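PDB 1J6U: UDP-N-acetylmuramate--L-alanine ligase from Thermotoga maritima, which catalyses the ATP-dependent ligation of L-alanine to UDP-N-acetylmuramate, a step in peptidoglycan biosynthesis. Local coordinates for residues 420-429 and 442-453. Residues are numbered along the deposited sequence; the frame is centred on the assembly and turned at random.
Sequences LPELEKVISV and DIIYSSRRFVER
Helix 443-457 packs against the short helical segment 420-429 on one face of the six-stranded mixed sheet near the C-terminus, held by Arg453 and Glu424. Arg453 NH1 lies 2.6 Å from Glu424 O, a bond in the carbonyl plane, while NH1 and NH2 together grip Ile427 O end-on, NH2 nearly along the C=O axis (173°) at 2.9 Å. Arginine suits this place because a long chain, extended from CG to NE, carries several N-H groups to the carbonyls of this short, weakly bonded helical turn and the residues after it; Val429 CG2 lies over one face of the guanidinium, toward its rim. With an alanine in its place, the carbonyls of Glu424 and Ile427 would probably lose these donors and the turn would be freer to shift. Glu424 approaches Phe450 most closely in the backbone; its CG lies against Ser446 O and Arg449 CB, and the bend at chi2 (94°) turns the carboxylate to Arg449, whose charge it probably offsets, OE2 meeting Arg449 NE at 3.2 Å. This salt bridge is fairly straight at the hydrogen (162°), yet the nitrogen comes from above the carboxylate plane. The chain runs from 420-429 through strand 433-438 into helix 443-457, both segments packing on the same sheet in the alpha/beta C-terminal domain of the Mur ligase family, away from the predicted ATP site. Toward that sheet the contact turns apolar: Phe450 sends CE1 to within 3.6 Å of Val429 CG2 and 3.8 Å of Ile427 CG2, and its ring meets Phe435 edge-to-face. At the other end small Ser446 admits leucines, its OG 3.5 Å from both Leu420 CD1 and Leu423 CD2.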
loop_
_atom_site.group_PDB
_atom_site.type_symbol
_atom_site.label_atom_id
_atom_site.label_comp_id
_atom_site.label_asym_id
_atom_site.label_seq_id
_atom_site.Cartn_x
_atom_site.Cartn_y
_atom_site.Cartn_z
ATOM N N LEU A 420 12.364 -17.377 -11.747
ATOM C CA LEU A 420 12.409 -16.594 -10.521
ATOM C C LEU A 420 13.483 -16.989 -9.496
ATOM O O LEU A 420 14.129 -16.117 -8.914
ATOM C CB LEU A 420 11.022 -16.603 -9.869
ATOM C CG LEU A 420 10.459 -15.455 -8.996
ATOM C CD1 LEU A 420 10.711 -15.733 -7.509
ATOM C CD2 LEU A 420 11.037 -14.081 -9.461
ATOM N N PRO A 421 13.711 -18.292 -9.271
ATOM C CA PRO A 421 14.725 -18.751 -8.292
ATOM C C PRO A 421 16.171 -18.430 -8.681
ATOM O O PRO A 421 17.089 -18.505 -7.872
ATOM C CB PRO A 421 14.496 -20.247 -8.219
ATOM C CG PRO A 421 13.089 -20.436 -8.781
ATOM C CD PRO A 421 13.010 -19.428 -9.877
ATOM N N GLU A 422 16.358 -18.070 -9.933
ATOM C CA GLU A 422 17.666 -17.732 -10.414
ATOM C C GLU A 422 18.048 -16.316 -10.095
ATOM O O GLU A 422 19.243 -16.021 -9.940
ATOM C CB GLU A 422 17.743 -17.972 -11.929
ATOM C CG GLU A 422 17.928 -19.429 -12.240
ATOM C CD GLU A 422 19.271 -19.974 -11.741
ATOM O OE1 GLU A 422 19.301 -21.090 -11.155
ATOM O OE2 GLU A 422 20.297 -19.281 -11.954
ATOM N N LEU A 423 17.037 -15.445 -10.013
ATOM C CA LEU A 423 17.194 -14.010 -9.724
ATOM C C LEU A 423 18.293 -13.633 -8.687
ATOM O O LEU A 423 19.288 -12.983 -9.020
ATOM C CB LEU A 423 15.836 -13.460 -9.285
ATOM C CG LEU A 423 15.297 -12.241 -10.024
ATOM C CD1 LEU A 423 15.460 -12.432 -11.493
ATOM C CD2 LEU A 423 13.830 -12.037 -9.691
ATOM N N GLU A 424 18.138 -14.053 -7.439
ATOM C CA GLU A 424 19.139 -13.718 -6.437
ATOM C C GLU A 424 20.519 -14.215 -6.771
ATOM O O GLU A 424 21.496 -13.664 -6.283
ATOM C CB GLU A 424 18.827 -14.343 -5.088
ATOM C CG GLU A 424 17.396 -14.609 -4.833
ATOM C CD GLU A 424 16.988 -16.014 -5.190
ATOM O OE1 GLU A 424 17.767 -16.957 -4.848
ATOM O OE2 GLU A 424 15.878 -16.145 -5.786
ATOM N N LYS A 425 20.595 -15.281 -7.557
ATOM C CA LYS A 425 21.875 -15.914 -7.874
ATOM C C LYS A 425 22.690 -15.211 -8.936
ATOM O O LYS A 425 23.907 -15.202 -8.918
ATOM C CB LYS A 425 21.641 -17.366 -8.331
ATOM C CG LYS A 425 20.548 -18.120 -7.608
ATOM C CD LYS A 425 21.134 -19.349 -6.943
ATOM C CE LYS A 425 20.086 -20.147 -6.169
ATOM N NZ LYS A 425 19.086 -20.703 -7.112
ATOM N N VAL A 426 21.974 -14.643 -9.872
ATOM C CA VAL A 426 22.538 -13.969 -11.008
ATOM C C VAL A 426 23.261 -12.681 -10.683
ATOM O O VAL A 426 24.167 -12.245 -11.407
ATOM C CB VAL A 426 21.373 -13.702 -11.978
ATOM C CG1 VAL A 426 21.605 -12.465 -12.762
ATOM C CG2 VAL A 426 21.155 -14.926 -12.861
ATOM N N ILE A 427 22.853 -12.076 -9.579
ATOM C CA ILE A 427 23.374 -10.787 -9.180
ATOM C C ILE A 427 24.798 -10.751 -8.616
ATOM O O ILE A 427 25.198 -11.580 -7.787
ATOM C CB ILE A 427 22.361 -10.130 -8.208
ATOM C CG1 ILE A 427 21.006 -10.008 -8.911
ATOM C CG2 ILE A 427 22.802 -8.761 -7.812
ATOM C CD1 ILE A 427 19.854 -10.014 -7.953
ATOM N N SER A 428 25.563 -9.791 -9.120
ATOM C CA SER A 428 26.936 -9.565 -8.694
ATOM C C SER A 428 26.871 -8.603 -7.501
ATOM O O SER A 428 26.433 -7.463 -7.656
ATOM C CB SER A 428 27.703 -8.904 -9.828
ATOM O OG SER A 428 29.036 -8.633 -9.456
ATOM N N VAL A 429 27.274 -9.044 -6.316
ATOM C CA VAL A 429 27.241 -8.144 -5.181
ATOM C C VAL A 429 28.426 -7.207 -5.181
ATOM O O VAL A 429 29.535 -7.620 -4.978
ATOM C CB VAL A 429 27.235 -8.882 -3.875
ATOM C CG1 VAL A 429 27.272 -7.879 -2.721
ATOM C CG2 VAL A 429 25.981 -9.717 -3.772
ATOM N N ASP A 442 5.852 -11.973 -6.843
ATOM C CA ASP A 442 6.824 -12.940 -6.320
ATOM C C ASP A 442 8.193 -12.379 -5.943
ATOM O O ASP A 442 8.874 -12.856 -5.027
ATOM C CB ASP A 442 7.124 -13.950 -7.424
ATOM C CG ASP A 442 6.344 -15.171 -7.308
ATOM O OD1 ASP A 442 5.985 -15.540 -6.169
ATOM O OD2 ASP A 442 6.113 -15.781 -8.368
ATOM N N ILE A 443 8.630 -11.415 -6.741
ATOM C CA ILE A 443 9.947 -10.845 -6.563
ATOM C C ILE A 443 10.347 -10.566 -5.129
ATOM O O ILE A 443 11.518 -10.688 -4.778
ATOM C CB ILE A 443 10.110 -9.628 -7.448
ATOM C CG1 ILE A 443 11.598 -9.346 -7.573
ATOM C CG2 ILE A 443 9.253 -8.483 -6.946
ATOM C CD1 ILE A 443 11.913 -8.447 -8.672
ATOM N N ILE A 444 9.364 -10.255 -4.292
ATOM C CA ILE A 444 9.609 -9.995 -2.892
ATOM C C ILE A 444 10.362 -11.150 -2.230
ATOM O O ILE A 444 11.131 -10.925 -1.284
ATOM C CB ILE A 444 8.273 -9.669 -2.098
ATOM C CG1 ILE A 444 8.639 -9.244 -0.683
ATOM C CG2 ILE A 444 7.301 -10.830 -2.062
ATOM C CD1 ILE A 444 9.244 -7.799 -0.650
ATOM N N TYR A 445 10.175 -12.376 -2.721
ATOM C CA TYR A 445 10.899 -13.512 -2.125
ATOM C C TYR A 445 12.380 -13.612 -2.597
ATOM O O TYR A 445 13.246 -14.061 -1.860
ATOM C CB TYR A 445 10.152 -14.821 -2.408
ATOM C CG TYR A 445 8.721 -14.809 -1.908
ATOM C CD1 TYR A 445 7.660 -14.577 -2.788
ATOM C CD2 TYR A 445 8.430 -14.938 -0.541
ATOM C CE1 TYR A 445 6.341 -14.466 -2.328
ATOM C CE2 TYR A 445 7.109 -14.827 -0.058
ATOM C CZ TYR A 445 6.063 -14.592 -0.962
ATOM O OH TYR A 445 4.743 -14.498 -0.526
ATOM N N SER A 446 12.662 -13.170 -3.819
ATOM C CA SER A 446 14.017 -13.190 -4.352
ATOM C C SER A 446 14.797 -12.234 -3.491
ATOM O O SER A 446 15.902 -12.541 -3.024
ATOM C CB SER A 446 14.047 -12.678 -5.791
ATOM O OG SER A 446 13.083 -13.363 -6.557
ATOM N N SER A 447 14.192 -11.064 -3.294
ATOM C CA SER A 447 14.774 -10.017 -2.483
ATOM C C SER A 447 15.243 -10.581 -1.131
ATOM O O SER A 447 16.402 -10.348 -0.711
ATOM C CB SER A 447 13.732 -8.919 -2.292
ATOM O OG SER A 447 14.162 -8.001 -1.321
ATOM N N ARG A 448 14.367 -11.335 -0.460
ATOM C CA ARG A 448 14.720 -11.913 0.832
ATOM C C ARG A 448 15.804 -12.936 0.628
ATOM O O ARG A 448 16.764 -13.007 1.401
ATOM C CB ARG A 448 13.524 -12.591 1.522
ATOM C CG ARG A 448 12.397 -11.617 1.961
ATOM C CD ARG A 448 11.060 -12.351 2.239
ATOM N NE ARG A 448 9.923 -11.459 2.513
ATOM C CZ ARG A 448 8.649 -11.864 2.569
ATOM N NH1 ARG A 448 8.346 -13.145 2.364
ATOM N NH2 ARG A 448 7.674 -10.994 2.835
ATOM N N ARG A 449 15.672 -13.727 -0.425
ATOM C CA ARG A 449 16.691 -14.727 -0.636
ATOM C C ARG A 449 18.028 -14.063 -0.921
ATOM O O ARG A 449 19.039 -14.520 -0.399
ATOM C CB ARG A 449 16.260 -15.718 -1.709
ATOM C CG ARG A 449 15.237 -16.693 -1.147
ATOM C CD ARG A 449 15.059 -17.886 -2.043
ATOM N NE ARG A 449 14.432 -17.532 -3.316
ATOM C CZ ARG A 449 13.123 -17.555 -3.539
ATOM N NH1 ARG A 449 12.291 -17.923 -2.569
ATOM N NH2 ARG A 449 12.656 -17.205 -4.732
ATOM N N PHE A 450 18.020 -12.952 -1.668
ATOM C CA PHE A 450 19.247 -12.200 -1.963
ATOM C C PHE A 450 19.884 -11.692 -0.667
ATOM O O PHE A 450 21.109 -11.699 -0.501
ATOM C CB PHE A 450 18.940 -11.002 -2.844
ATOM C CG PHE A 450 20.151 -10.172 -3.185
ATOM C CD1 PHE A 450 21.221 -10.739 -3.877
ATOM C CD2 PHE A 450 20.225 -8.810 -2.814
ATOM C CE1 PHE A 450 22.369 -9.964 -4.205
ATOM C CE2 PHE A 450 21.348 -8.030 -3.135
ATOM C CZ PHE A 450 22.428 -8.605 -3.833
ATOM N N VAL A 451 19.051 -11.264 0.267
ATOM C CA VAL A 451 19.597 -10.753 1.496
ATOM C C VAL A 451 20.223 -11.915 2.222
ATOM O O VAL A 451 21.375 -11.833 2.674
ATOM C CB VAL A 451 18.505 -10.044 2.351
ATOM C CG1 VAL A 451 19.026 -9.768 3.762
ATOM C CG2 VAL A 451 18.119 -8.731 1.696
ATOM N N GLU A 452 19.481 -13.010 2.331
ATOM C CA GLU A 452 20.031 -14.184 3.004
ATOM C C GLU A 452 21.379 -14.609 2.385
ATOM O O GLU A 452 22.322 -14.944 3.102
ATOM C CB GLU A 452 19.010 -15.331 2.975
ATOM C CG GLU A 452 17.793 -15.063 3.875
ATOM C CD GLU A 452 16.618 -16.027 3.669
ATOM O OE1 GLU A 452 16.398 -16.475 2.514
ATOM O OE2 GLU A 452 15.899 -16.312 4.663
ATOM N N ARG A 453 21.473 -14.575 1.059
ATOM C CA ARG A 453 22.698 -14.961 0.356
ATOM C C ARG A 453 23.821 -14.070 0.838
ATOM O O ARG A 453 24.876 -14.541 1.265
ATOM C CB ARG A 453 22.508 -14.797 -1.163
ATOM C CG ARG A 453 23.804 -14.740 -1.949
ATOM C CD ARG A 453 23.583 -14.403 -3.449
ATOM N NE ARG A 453 24.876 -14.114 -4.075
ATOM C CZ ARG A 453 25.060 -13.510 -5.251
ATOM N NH1 ARG A 453 24.037 -13.113 -5.988
ATOM N NH2 ARG A 453 26.289 -13.246 -5.662
#